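Side-chain contacts in metallo-beta-lactamase 1 (Acinetobacter baumannii, PDB 5MMD), which probably catalyses the zinc-dependent hydrolysis of beta-lactams to substituted beta-amino acids: residues K88-N91 with T96-A99; H140-L145 with I177-Q182; E11-G16 with I196-H201. All coordinates share one frame; numbering follows the deposited sequence.

Contacts 2 and 3 each supply one histidine to the dinuclear zinc centre: His140 of contact 2 binds one zinc ion, His201 of contact 3 binds the other. The two metals lie 3.5 Å apart (ZN of chain E to ZN of chain C), and water 1 is bound by both. The centres of these contacts are nonetheless about 22 Å apart, with nearest atoms about 6 Å apart, because contact 3 packs mainly at the far end of strand 196-199. Contact 1 lies away from the metals. Its nearest atoms are about 5 Å from contact 2 and about 15 Å from contact 3, but strand 97-100 lies in the same seven-stranded sheet as strand 9-14 of contact 3.

Contact 1: K88-N91 with T96-A99; sequences KWLN and TTYA
Leu90 rests its CB and CD1 on the methyl of Thr97: Leu90 CB is 3.7 Å from Thr97 CG2, and Leu90 CD1 approaches the same methyl to 3.9 Å. Leu90 leaves its backbone toward the strand, and the two side chains pass at a slant, so the base and one branch of the leucine lie against a single carbon. The other branch turns back to its own helix, where Leu90 CD2 sits in plane at the edge of the Trp89 ring, 3.7 Å from Trp89 CZ3. That ring packs on helix 54-66, while Leu90 also touches Ser74 of strand 70-75, and thus lies between helix 87-92 and two strands of the sheet. Strands 70-75 and 97-100 are parallel neighbours in the seven-stranded sheet, and helix 87-92 belongs to the connection between them, a beta-alpha-beta crossover of the metallo-beta-lactamase fold. One residue further on, Asn91 adds the polar half of the contact. Thr97 OG1 donates to Asn91 OD1 at 2.7 Å, lying in the carbonyl plane and on a lone pair, with a C=O...donor angle of 142°. The threonine hydroxyl lies between its backbone N and carbonyl carbon (chi1 54°), which directs OG1 at the amide and turns CG2 to Leu90. CG2 also comes within 3.3 Å of Asn91 OD1, so the oxygen rests against both branches of Thr97. The opposite end of the amide is held too: Asn91 ND2 bonds to Glu113 OE2 and Gln114 O, which, with the bond at OD1, fixes the rotation of the group and identifies its oxygen. Thr97 OG1 has a second partner in the backbone N of Arg116, which leads into the neighbouring strand 117-119.

Contact 2: H140-L145 with I177-Q182; sequences HTIDNL and IDQWPQ. With ZN (zinc ion), chain E.
With CG opposite its backbone N (chi1 172°), His140 sends its imidazole away from Trp180 and leaves its backbone N and CB to meet the indole; Trp180, whose chi1 of -153° also places CG roughly opposite N, swings its six-membered ring beneath them. His140 N lies 3.2 Å above the indole plane, displaced toward the rim, and is 3.4 Å from Trp180 CH2. The CB of His140 follows at the same corner, 3.7 Å from CH2. The tryptophan face thus lies against the main chain of the histidine, not its ring. The ring points the other way, and His140 NE2 binds the zinc ion of chain E at 1.9 Å. His78 and His80 complete the protein part of this three-histidine site, meeting the His140 ring with their planes nearly perpendicular to it, and water 1 lies 1.8 Å from the metal. His78, His80 and Asp82 form the HxHxD signature of the metallo-beta-lactamase superfamily, while His140 comes from the loop between strands 131-134 and 146-149. Trp180, of helix 180-190, is itself fixed: NE1 bonds to Phe160 O, its ring stacks with that of Phe160, and helix 208-223 touches it through Thr213 and Ala217. Beyond His140 the loop folds back on itself. Thr141 N donates to Asn144 OD1 nearly straight (168°) but from above the carbonyl plane, and Thr141 OG1 gives a 2.7 Å bond to Asp143 OD1 on the syn side but tilted out of the carboxylate plane; Asp143 OD2 bonds in turn to Thr103 OG1. At the more exposed margin the contact thins to Ile142 CD1 against Gln179 OE1, 4.0 Å apart.

Contact 3: E11-G16 with I196-H201; sequences EEIDNG and IVVPGH. With ZN (zinc ion), chain C.
Asp14 OD1 takes the backbone N–H of Asn15 at 2.7 Å, from above the carboxylate plane and bent to 142°; the bond ties the carboxylate to the next backbone N where the chain turns after strand 9-14, just beyond Ile13, whose side chain meets Val198 and whose carbonyl O meets Ile196. Ile13 CD1 reaches Val198 CG2 at 4.1 Å. The chi1 of 68° sets CG1 between backbone N and carbonyl carbon, and the extended chi2 carries CD1 outward to the valine. Ile196 answers from its own strand, its CD1 lying 4.0 Å from Ile13 O. Ile13 and Asp14 both leave the backbone toward 196-199, as expected of the classic beta bulge they form against strand 17-26. The contact joins the outermost strands 9-14 and 196-199 of the two sheets of the sandwich, with CA atoms of Ile13 and Ile196 9.0 Å apart. Leu19 and Ile204 touch both Ile13 and Val198 and extend the apolar patch. At the other end of the segment, His201 NE2 binds the zinc ion of chain C at 2.2 Å with Asp82 and Cys159, and water 1 lies in the plane of its ring, while ND1 bonds to Ser33 O. Across the contact the meeting is therefore apolar and non-directional; the metal bond of His201 lies farther along the same segment.

Contact 1: K88-N91 with T96-A99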
ATOM      1  N   LYS A  88     -10.093   7.647  -9.161  1.00 16.70           N
ATOM      2  CA  LYS A  88     -11.082   8.370  -9.935  1.00 19.10           C
ATOM      3  C   LYS A  88     -12.485   8.193  -9.382  1.00 20.08           C
ATOM      4  O   LYS A  88     -13.230   9.176  -9.235  1.00 20.98           O
ATOM      5  CB  LYS A  88     -11.069   7.947 -11.411  1.00 18.74           C
ATOM      6  CG  LYS A  88     -12.148   8.664 -12.240  1.00 21.09           C
ATOM      7  CD  LYS A  88     -12.241   8.182 -13.672  0.33 21.31           C
ATOM      8  CE  LYS A  88     -11.292   8.933 -14.585  0.37 22.04           C
ATOM      9  NZ  LYS A  88     -11.507   8.554 -16.012  0.11 22.88           N
ATOM     10  N   TRP A  89     -12.857   6.951  -9.075  1.00 18.31           N
ATOM     11  CA  TRP A  89     -14.194   6.700  -8.571  1.00 19.24           C
ATOM     12  C   TRP A  89     -14.372   7.418  -7.221  1.00 19.76           C
ATOM     13  O   TRP A  89     -15.396   8.041  -6.980  1.00 21.48           O
ATOM     14  CB  TRP A  89     -14.466   5.200  -8.449  1.00 18.83           C
ATOM     15  CG  TRP A  89     -15.851   4.914  -7.981  1.00 20.14           C
ATOM     16  CD1 TRP A  89     -16.982   4.768  -8.745  1.00 21.66           C
ATOM     17  CD2 TRP A  89     -16.259   4.776  -6.630  1.00 20.18           C
ATOM     18  NE1 TRP A  89     -18.070   4.533  -7.933  1.00 21.82           N
ATOM     19  CE2 TRP A  89     -17.650   4.532  -6.630  1.00 22.07           C
ATOM     20  CE3 TRP A  89     -15.594   4.854  -5.422  1.00 20.30           C
ATOM     21  CZ2 TRP A  89     -18.380   4.364  -5.461  1.00 23.20           C
ATOM     22  CZ3 TRP A  89     -16.329   4.677  -4.244  1.00 21.76           C
ATOM     23  CH2 TRP A  89     -17.707   4.446  -4.285  1.00 23.47           C
ATOM     24  N   LEU A  90     -13.349   7.392  -6.384  1.00 18.52           N
ATOM     25  CA  LEU A  90     -13.445   7.968  -5.051  1.00 19.82           C
ATOM     26  C   LEU A  90     -13.550   9.494  -5.156  1.00 21.84           C
ATOM     27  O   LEU A  90     -14.347  10.125  -4.455  1.00 22.95           O
ATOM     28  CB  LEU A  90     -12.234   7.577  -4.227  1.00 19.74           C
ATOM     29  CG  LEU A  90     -12.073   6.126  -3.766  1.00 19.83           C
ATOM     30  CD1 LEU A  90     -10.665   5.923  -3.194  1.00 17.97           C
ATOM     31  CD2 LEU A  90     -13.133   5.786  -2.751  1.00 21.22           C
ATOM     32  N   ASN A  91     -12.736  10.062  -6.038  1.00 20.69           N
ATOM     33  CA  ASN A  91     -12.780  11.476  -6.343  1.00 22.83           C
ATOM     34  C   ASN A  91     -14.176  11.898  -6.744  1.00 25.10           C
ATOM     35  O   ASN A  91     -14.686  12.932  -6.313  1.00 26.40           O
ATOM     36  CB  ASN A  91     -11.811  11.805  -7.463  1.00 22.20           C
ATOM     37  CG  ASN A  91     -10.391  11.907  -6.988  1.00 21.01           C
ATOM     38  OD1 ASN A  91     -10.114  11.836  -5.789  1.00 20.49           O
ATOM     39  ND2 ASN A  91      -9.475  12.065  -7.923  1.00 20.84           N
ATOM     40  N   THR A  96     -12.135  12.034  -0.036  1.00 23.40           N
ATOM     41  CA  THR A  96     -10.759  12.525  -0.155  1.00 22.22           C
ATOM     42  C   THR A  96      -9.702  11.430  -0.389  1.00 19.90           C
ATOM     43  O   THR A  96      -9.547  10.492   0.385  1.00 18.85           O
ATOM     44  CB  THR A  96     -10.360  13.334   1.083  1.00 23.32           C
ATOM     45  OG1 THR A  96     -11.352  14.323   1.306  1.00 25.68           O
ATOM     46  CG2 THR A  96      -9.045  14.014   0.867  1.00 23.14           C
ATOM     47  N   THR A  97      -8.980  11.590  -1.484  1.00 19.35           N
ATOM     48  CA  THR A  97      -7.875  10.738  -1.856  1.00 17.55           C
ATOM     49  C   THR A  97      -6.566  11.461  -1.575  1.00 17.70           C
ATOM     50  O   THR A  97      -6.433  12.675  -1.803  1.00 19.12           O
ATOM     51  CB  THR A  97      -7.953  10.343  -3.340  1.00 17.09           C
ATOM     52  OG1 THR A  97      -8.063  11.529  -4.139  1.00 18.52           O
ATOM     53  CG2 THR A  97      -9.170   9.504  -3.582  1.00 17.71           C
ATOM     54  N   TYR A  98      -5.620  10.720  -1.041  1.00 16.45           N
ATOM     55  CA  TYR A  98      -4.289  11.226  -0.748  1.00 17.54           C
ATOM     56  C   TYR A  98      -3.217  10.443  -1.512  1.00 15.67           C
ATOM     57  O   TYR A  98      -3.338   9.251  -1.721  1.00 14.32           O
ATOM     58  CB  TYR A  98      -3.948  11.124   0.740  1.00 16.66           C
ATOM     59  CG  TYR A  98      -4.851  11.858   1.679  1.00 18.15           C
ATOM     60  CD1 TYR A  98      -4.466  13.061   2.226  1.00 20.33           C
ATOM     61  CD2 TYR A  98      -6.071  11.331   2.063  1.00 18.55           C
ATOM     62  CE1 TYR A  98      -5.297  13.753   3.097  1.00 21.35           C
ATOM     63  CE2 TYR A  98      -6.903  12.008   2.941  1.00 20.43           C
ATOM     64  CZ  TYR A  98      -6.504  13.184   3.474  1.00 21.72           C
ATOM     65  OH  TYR A  98      -7.336  13.867   4.350  1.00 25.35           O
ATOM     66  N   ALA A  99      -2.130  11.136  -1.852  1.00 15.78           N
ATOM     67  CA  ALA A  99      -0.913  10.503  -2.314  1.00 15.28           C
ATOM     68  C   ALA A  99       0.234  11.451  -2.060  1.00 16.83           C
ATOM     69  O   ALA A  99       0.007  12.615  -1.757  1.00 17.38           O
ATOM     70  CB  ALA A  99      -1.011  10.152  -3.783  1.00 15.44           C
TER

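Contact 2: H140-L145 with I177-Q182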
ATOM      1  N   HIS A 140      10.776  -0.829  -4.766  1.00 13.27           N
ATOM      2  CA  HIS A 140       9.836  -1.262  -5.779  1.00 12.78           C
ATOM      3  C   HIS A 140       9.660  -0.180  -6.854  1.00 14.05           C
ATOM      4  O   HIS A 140       9.608  -0.495  -8.047  1.00 13.50           O
ATOM      5  CB  HIS A 140       8.521  -1.585  -5.127  1.00 12.16           C
ATOM      6  CG  HIS A 140       7.410  -1.856  -6.081  1.00 12.27           C
ATOM      7  ND1 HIS A 140       7.361  -2.981  -6.877  1.00 13.27           N
ATOM      8  CD2 HIS A 140       6.303  -1.128  -6.379  1.00 11.93           C
ATOM      9  CE1 HIS A 140       6.261  -2.926  -7.627  1.00 13.56           C
ATOM     10  NE2 HIS A 140       5.606  -1.810  -7.343  1.00 11.43           N
ATOM     11  N   THR A 141       9.523   1.076  -6.389  1.00 13.64           N
ATOM     12  CA  THR A 141       9.421   2.253  -7.240  1.00 14.39           C
ATOM     13  C   THR A 141      10.080   3.430  -6.527  1.00 15.14           C
ATOM     14  O   THR A 141      10.376   3.383  -5.316  1.00 16.10           O
ATOM     15  CB  THR A 141       7.952   2.619  -7.600  1.00 13.44           C
ATOM     16  OG1 THR A 141       7.171   2.823  -6.406  1.00 11.89           O
ATOM     17  CG2 THR A 141       7.320   1.523  -8.466  1.00 13.80           C
ATOM     18  N   ILE A 142      10.275   4.516  -7.260  1.00 15.94           N
ATOM     19  CA  ILE A 142      10.889   5.684  -6.701  1.00 16.23           C
ATOM     20  C   ILE A 142       9.956   6.314  -5.649  1.00 16.10           C
ATOM     21  O   ILE A 142      10.432   6.972  -4.751  1.00 17.14           O
ATOM     22  CB  ILE A 142      11.230   6.722  -7.804  1.00 18.32           C
ATOM     23  CG1 ILE A 142      12.025   7.898  -7.219  1.00 20.32           C
ATOM     24  CG2 ILE A 142       9.970   7.220  -8.463  1.00 18.00           C
ATOM     25  CD1 ILE A 142      13.382   7.526  -6.569  1.00 20.64           C
ATOM     26  N   ASP A 143       8.638   6.110  -5.758  1.00 14.46           N
ATOM     27  CA  ASP A 143       7.710   6.859  -4.891  1.00 14.40           C
ATOM     28  C   ASP A 143       7.136   6.039  -3.737  1.00 13.89           C
ATOM     29  O   ASP A 143       6.346   6.578  -2.947  1.00 14.64           O
ATOM     30  CB  ASP A 143       6.553   7.435  -5.712  1.00 14.88           C
ATOM     31  CG  ASP A 143       5.760   6.359  -6.477  1.00 13.62           C
ATOM     32  OD1 ASP A 143       6.361   5.346  -6.857  1.00 12.94           O
ATOM     33  OD2 ASP A 143       4.538   6.533  -6.714  1.00 12.94           O
ATOM     34  N   ASN A 144       7.530   4.768  -3.612  1.00 13.49           N
ATOM     35  CA  ASN A 144       6.785   3.872  -2.715  1.00 12.69           C
ATOM     36  C   ASN A 144       6.847   4.381  -1.268  1.00 11.92           C
ATOM     37  O   ASN A 144       7.891   4.818  -0.773  1.00 11.15           O
ATOM     38  CB  ASN A 144       7.215   2.387  -2.789  1.00 12.04           C
ATOM     39  CG  ASN A 144       8.726   2.138  -2.767  1.00 12.79           C
ATOM     40  OD1 ASN A 144       9.164   1.119  -3.329  1.00 12.87           O
ATOM     41  ND2 ASN A 144       9.503   2.970  -2.098  1.00 13.13           N
ATOM     42  N   LEU A 145       5.672   4.355  -0.644  1.00 11.25           N
ATOM     43  CA  LEU A 145       5.475   4.732   0.758  1.00 11.70           C
ATOM     44  C   LEU A 145       5.058   3.531   1.614  1.00 11.01           C
ATOM     45  O   LEU A 145       4.454   2.587   1.110  1.00 10.20           O
ATOM     46  CB  LEU A 145       4.366   5.783   0.897  1.00 12.16           C
ATOM     47  CG  LEU A 145       4.411   7.051   0.071  1.00 12.37           C
ATOM     48  CD1 LEU A 145       3.145   7.930   0.262  1.00 13.68           C
ATOM     49  CD2 LEU A 145       5.659   7.825   0.454  1.00 14.22           C
ATOM     50  N   ILE A 177      16.806  -0.532  -7.792  1.00 23.35           N
ATOM     51  CA  ILE A 177      17.383  -1.731  -7.185  1.00 23.94           C
ATOM     52  C   ILE A 177      18.536  -1.356  -6.289  1.00 25.11           C
ATOM     53  O   ILE A 177      18.716  -1.927  -5.219  1.00 25.70           O
ATOM     54  CB  ILE A 177      17.900  -2.771  -8.234  1.00 25.73           C
ATOM     55  CG1 ILE A 177      16.740  -3.411  -8.989  1.00 25.16           C
ATOM     56  CG2 ILE A 177      18.688  -3.875  -7.525  1.00 26.17           C
ATOM     57  CD1 ILE A 177      15.698  -4.045  -8.105  1.00 23.47           C
ATOM     58  N   ASP A 178      19.303  -0.365  -6.708  1.00 26.27           N
ATOM     59  CA  ASP A 178      20.471   0.027  -5.954  1.00 26.78           C
ATOM     60  C   ASP A 178      20.121   0.818  -4.686  1.00 25.69           C
ATOM     61  O   ASP A 178      20.874   0.813  -3.714  1.00 26.54           O
ATOM     62  CB  ASP A 178      21.392   0.816  -6.864  1.00 29.00           C
ATOM     63  CG  ASP A 178      21.978  -0.043  -7.980  1.00 30.23           C
ATOM     64  OD1 ASP A 178      22.035  -1.298  -7.839  1.00 30.35           O
ATOM     65  OD2 ASP A 178      22.363   0.534  -9.012  1.00 32.17           O
ATOM     66  N   GLN A 179      18.965   1.465  -4.673  1.00 24.08           N
ATOM     67  CA  GLN A 179      18.512   2.178  -3.476  1.00 23.48           C
ATOM     68  C   GLN A 179      17.725   1.294  -2.488  1.00 22.15           C
ATOM     69  O   GLN A 179      17.642   1.614  -1.293  1.00 20.89           O
ATOM     70  CB  GLN A 179      17.651   3.366  -3.879  1.00 23.14           C
ATOM     71  CG  GLN A 179      18.373   4.417  -4.769  1.00 24.32           C
ATOM     72  CD  GLN A 179      17.421   5.544  -5.165  1.00 25.05           C
ATOM     73  OE1 GLN A 179      16.317   5.657  -4.608  1.00 24.78           O
ATOM     74  NE2 GLN A 179      17.822   6.358  -6.143  1.00 26.85           N
ATOM     75  N   TRP A 180      17.167   0.189  -2.985  1.00 20.46           N
ATOM     76  CA  TRP A 180      16.247  -0.640  -2.198  1.00 19.67           C
ATOM     77  C   TRP A 180      16.862  -1.185  -0.896  1.00 19.53           C
ATOM     78  O   TRP A 180      16.224  -1.158   0.148  1.00 18.48           O
ATOM     79  CB  TRP A 180      15.729  -1.801  -3.045  1.00 18.68           C
ATOM     80  CG  TRP A 180      14.376  -2.307  -2.613  1.00 18.38           C
ATOM     81  CD1 TRP A 180      13.838  -2.279  -1.341  1.00 17.60           C
ATOM     82  CD2 TRP A 180      13.390  -2.914  -3.445  1.00 17.52           C
ATOM     83  NE1 TRP A 180      12.592  -2.826  -1.344  1.00 16.09           N
ATOM     84  CE2 TRP A 180      12.282  -3.228  -2.617  1.00 16.41           C
ATOM     85  CE3 TRP A 180      13.335  -3.238  -4.807  1.00 17.80           C
ATOM     86  CZ2 TRP A 180      11.144  -3.868  -3.110  1.00 15.51           C
ATOM     87  CZ3 TRP A 180      12.203  -3.833  -5.301  1.00 17.13           C
ATOM     88  CH2 TRP A 180      11.115  -4.159  -4.454  1.00 16.26           C
ATOM     89  N   PRO A 181      18.104  -1.671  -0.943  1.00 20.77           N
ATOM     90  CA  PRO A 181      18.649  -2.127   0.339  1.00 21.88           C
ATOM     91  C   PRO A 181      18.716  -1.025   1.410  1.00 22.60           C
ATOM     92  O   PRO A 181      18.255  -1.277   2.530  1.00 22.02           O
ATOM     93  CB  PRO A 181      20.051  -2.621  -0.025  1.00 24.22           C
ATOM     94  CG  PRO A 181      20.006  -2.897  -1.512  1.00 24.26           C
ATOM     95  CD  PRO A 181      19.060  -1.851  -2.055  1.00 22.76           C
ATOM     96  N   GLN A 182      19.232   0.171   1.105  1.00 22.50           N
ATOM     97  CA  GLN A 182      19.284   1.184   2.160  1.00 22.87           C
ATOM     98  C   GLN A 182      17.864   1.565   2.567  1.00 21.36           C
ATOM     99  O   GLN A 182      17.602   1.815   3.737  1.00 21.75           O
ATOM    100  CB  GLN A 182      20.068   2.430   1.757  1.00 24.60           C
ATOM    101  CG  GLN A 182      20.278   3.410   2.953  1.00 25.89           C
ATOM    102  OE1 GLN A 182      21.959   2.136   4.155  0.71 26.17           O
ATOM    103  NE2 GLN A 182      20.144   2.755   5.333  1.00 25.37           N
TER
HETATM  104 ZN    ZN E 403       3.856  -1.403  -8.017  1.00 14.39          ZN
HETATM  105  O   HOH W   1       2.740  -2.817  -8.101  1.00 15.13           O

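Contact 3: E11-G16 with I196-H201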
ATOM      1  N   GLU A  11     -11.011  -9.247   5.010  1.00 18.18           N
ATOM      2  CA  GLU A  11     -10.642 -10.130   6.109  1.00 20.07           C
ATOM      3  C   GLU A  11     -10.134  -9.350   7.323  1.00 19.02           C
ATOM      4  O   GLU A  11      -9.259  -8.501   7.183  1.00 17.93           O
ATOM      5  CB  GLU A  11      -9.567 -11.090   5.607  1.00 22.66           C
ATOM      6  CG  GLU A  11      -8.728 -11.789   6.630  1.00 25.26           C
ATOM      7  CD  GLU A  11      -7.675 -12.689   5.951  1.00 27.08           C
ATOM      8  OE1 GLU A  11      -7.116 -13.562   6.651  1.00 29.12           O
ATOM      9  OE2 GLU A  11      -7.416 -12.488   4.716  1.00 28.08           O
ATOM     10  N   GLU A  12     -10.650  -9.648   8.520  1.00 19.28           N
ATOM     11  CA  GLU A  12     -10.135  -8.976   9.718  1.00 18.21           C
ATOM     12  C   GLU A  12      -8.776  -9.523  10.135  1.00 18.06           C
ATOM     13  O   GLU A  12      -8.640 -10.733  10.303  1.00 19.43           O
ATOM     14  CB  GLU A  12     -11.117  -9.112  10.879  1.00 19.61           C
ATOM     15  CG  GLU A  12     -10.815  -8.183  12.026  1.00 20.75           C
ATOM     16  CD  GLU A  12     -11.618  -8.510  13.278  1.00 24.80           C
ATOM     17  OE1 GLU A  12     -11.004  -8.875  14.302  1.00 27.08           O
ATOM     18  OE2 GLU A  12     -12.867  -8.400  13.243  1.00 26.10           O
ATOM     19  N   ILE A  13      -7.782  -8.664  10.366  1.00 16.66           N
ATOM     20  CA  ILE A  13      -6.464  -9.141  10.822  1.00 17.77           C
ATOM     21  C   ILE A  13      -6.075  -8.657  12.220  1.00 19.03           C
ATOM     22  O   ILE A  13      -5.149  -9.203  12.817  1.00 20.61           O
ATOM     23  CB  ILE A  13      -5.316  -8.774   9.818  1.00 17.41           C
ATOM     24  CG1 ILE A  13      -5.040  -7.262   9.752  1.00 15.22           C
ATOM     25  CG2 ILE A  13      -5.613  -9.338   8.428  1.00 16.18           C
ATOM     26  CD1 ILE A  13      -3.950  -6.899   8.753  1.00 14.38           C
ATOM     27  N   ASP A  14      -6.790  -7.661  12.735  1.00 18.67           N
ATOM     28  CA  ASP A  14      -6.644  -7.170  14.094  1.00 20.34           C
ATOM     29  C   ASP A  14      -7.897  -6.342  14.381  1.00 19.95           C
ATOM     30  O   ASP A  14      -8.681  -6.112  13.481  1.00 18.49           O
ATOM     31  CB  ASP A  14      -5.371  -6.352  14.255  1.00 20.15           C
ATOM     32  CG  ASP A  14      -4.957  -6.179  15.690  1.00 22.98           C
ATOM     33  OD1 ASP A  14      -5.709  -6.570  16.627  0.66 24.29           O
ATOM     34  OD2 ASP A  14      -3.862  -5.629  15.892  1.00 22.90           O
ATOM     35  N   ASN A  15      -8.114  -5.950  15.635  1.00 22.48           N
ATOM     36  CA  ASN A  15      -9.300  -5.171  15.981  1.00 21.93           C
ATOM     37  C   ASN A  15      -9.293  -3.880  15.165  1.00 20.01           C
ATOM     38  O   ASN A  15      -8.345  -3.090  15.217  1.00 19.78           O
ATOM     39  CB  ASN A  15      -9.354  -4.863  17.492  1.00 24.50           C
ATOM     40  CG  ASN A  15      -9.633  -6.105  18.357  1.00 27.12           C
ATOM     41  OD1 ASN A  15     -10.242  -7.079  17.911  1.00 26.77           O
ATOM     42  ND2 ASN A  15      -9.199  -6.056  19.599  1.00 29.32           N
ATOM     43  N   GLY A  16     -10.344  -3.676  14.384  1.00 18.92           N
ATOM     44  CA  GLY A  16     -10.445  -2.504  13.527  1.00 17.36           C
ATOM     45  C   GLY A  16      -9.412  -2.377  12.432  1.00 16.12           C
ATOM     46  O   GLY A  16      -9.153  -1.276  11.950  1.00 15.17           O
ATOM     47  N   ILE A 196       2.863  -6.896  13.031  1.00 17.17           N
ATOM     48  CA  ILE A 196       2.342  -7.365  11.761  1.00 15.93           C
ATOM     49  C   ILE A 196       2.886  -6.504  10.617  1.00 15.10           C
ATOM     50  O   ILE A 196       2.886  -5.255  10.666  1.00 14.49           O
ATOM     51  CB  ILE A 196       0.814  -7.312  11.716  1.00 15.90           C
ATOM     52  CG1 ILE A 196       0.210  -8.145  12.845  1.00 18.43           C
ATOM     53  CG2 ILE A 196       0.322  -7.691  10.322  1.00 15.78           C
ATOM     54  CD1 ILE A 196      -1.305  -8.235  12.785  1.00 18.74           C
ATOM     55  N   VAL A 197       3.360  -7.179   9.591  1.00 14.21           N
ATOM     56  CA  VAL A 197       3.768  -6.519   8.362  1.00 13.35           C
ATOM     57  C   VAL A 197       2.948  -7.065   7.192  1.00 12.54           C
ATOM     58  O   VAL A 197       2.792  -8.287   7.027  1.00 12.40           O
ATOM     59  CB  VAL A 197       5.249  -6.704   8.122  1.00 14.36           C
ATOM     60  CG1 VAL A 197       5.634  -6.025   6.831  1.00 12.59           C
ATOM     61  CG2 VAL A 197       6.056  -6.134   9.289  1.00 15.59           C
ATOM     62  N   VAL A 198       2.394  -6.147   6.416  1.00 10.99           N
ATOM     63  CA  VAL A 198       1.494  -6.438   5.318  1.00 11.43           C
ATOM     64  C   VAL A 198       2.194  -6.076   4.001  1.00 10.81           C
ATOM     65  O   VAL A 198       2.455  -4.893   3.742  1.00 11.11           O
ATOM     66  CB  VAL A 198       0.177  -5.649   5.455  1.00 11.17           C
ATOM     67  CG1 VAL A 198      -0.781  -5.909   4.278  1.00 10.13           C
ATOM     68  CG2 VAL A 198      -0.486  -5.939   6.770  1.00 11.57           C
ATOM     69  N   PRO A 199       2.509  -7.089   3.170  1.00 10.60           N
ATOM     70  CA  PRO A 199       3.154  -6.813   1.896  1.00 10.69           C
ATOM     71  C   PRO A 199       2.117  -6.340   0.887  1.00 10.30           C
ATOM     72  O   PRO A 199       0.937  -6.545   1.150  1.00 10.95           O
ATOM     73  CB  PRO A 199       3.742  -8.175   1.516  1.00 11.32           C
ATOM     74  CG  PRO A 199       2.711  -9.143   2.022  1.00 12.01           C
ATOM     75  CD  PRO A 199       2.237  -8.530   3.343  1.00 12.30           C
ATOM     76  N   GLY A 200       2.531  -5.726  -0.221  1.00 10.29           N
ATOM     77  CA  GLY A 200       1.594  -5.280  -1.236  1.00 10.25           C
ATOM     78  C   GLY A 200       0.911  -6.423  -1.957  1.00 11.17           C
ATOM     79  O   GLY A 200      -0.229  -6.288  -2.423  1.00 10.81           O
ATOM     80  N   HIS A 201       1.616  -7.557  -1.996  1.00 12.22           N
ATOM     81  CA  HIS A 201       1.208  -8.796  -2.669  1.00 12.44           C
ATOM     82  C   HIS A 201       1.602  -9.968  -1.775  1.00 12.01           C
ATOM     83  O   HIS A 201       2.761 -10.059  -1.307  1.00 11.04           O
ATOM     84  CB  HIS A 201       1.881  -8.911  -4.039  1.00 12.85           C
ATOM     85  CG  HIS A 201       1.542  -7.793  -4.964  1.00 12.15           C
ATOM     86  ND1 HIS A 201       0.311  -7.702  -5.591  1.00 13.45           N
ATOM     87  CD2 HIS A 201       2.234  -6.685  -5.339  1.00 12.16           C
ATOM     88  CE1 HIS A 201       0.287  -6.614  -6.338  1.00 13.84           C
ATOM     89  NE2 HIS A 201       1.444  -5.986  -6.209  1.00 11.77           N
TER
HETATM   90 ZN    ZN C 401       1.974  -3.885  -6.506  0.95 15.81          ZN
HETATM   91  O   HOH W   1       2.740  -2.817  -8.101  1.00 15.13           O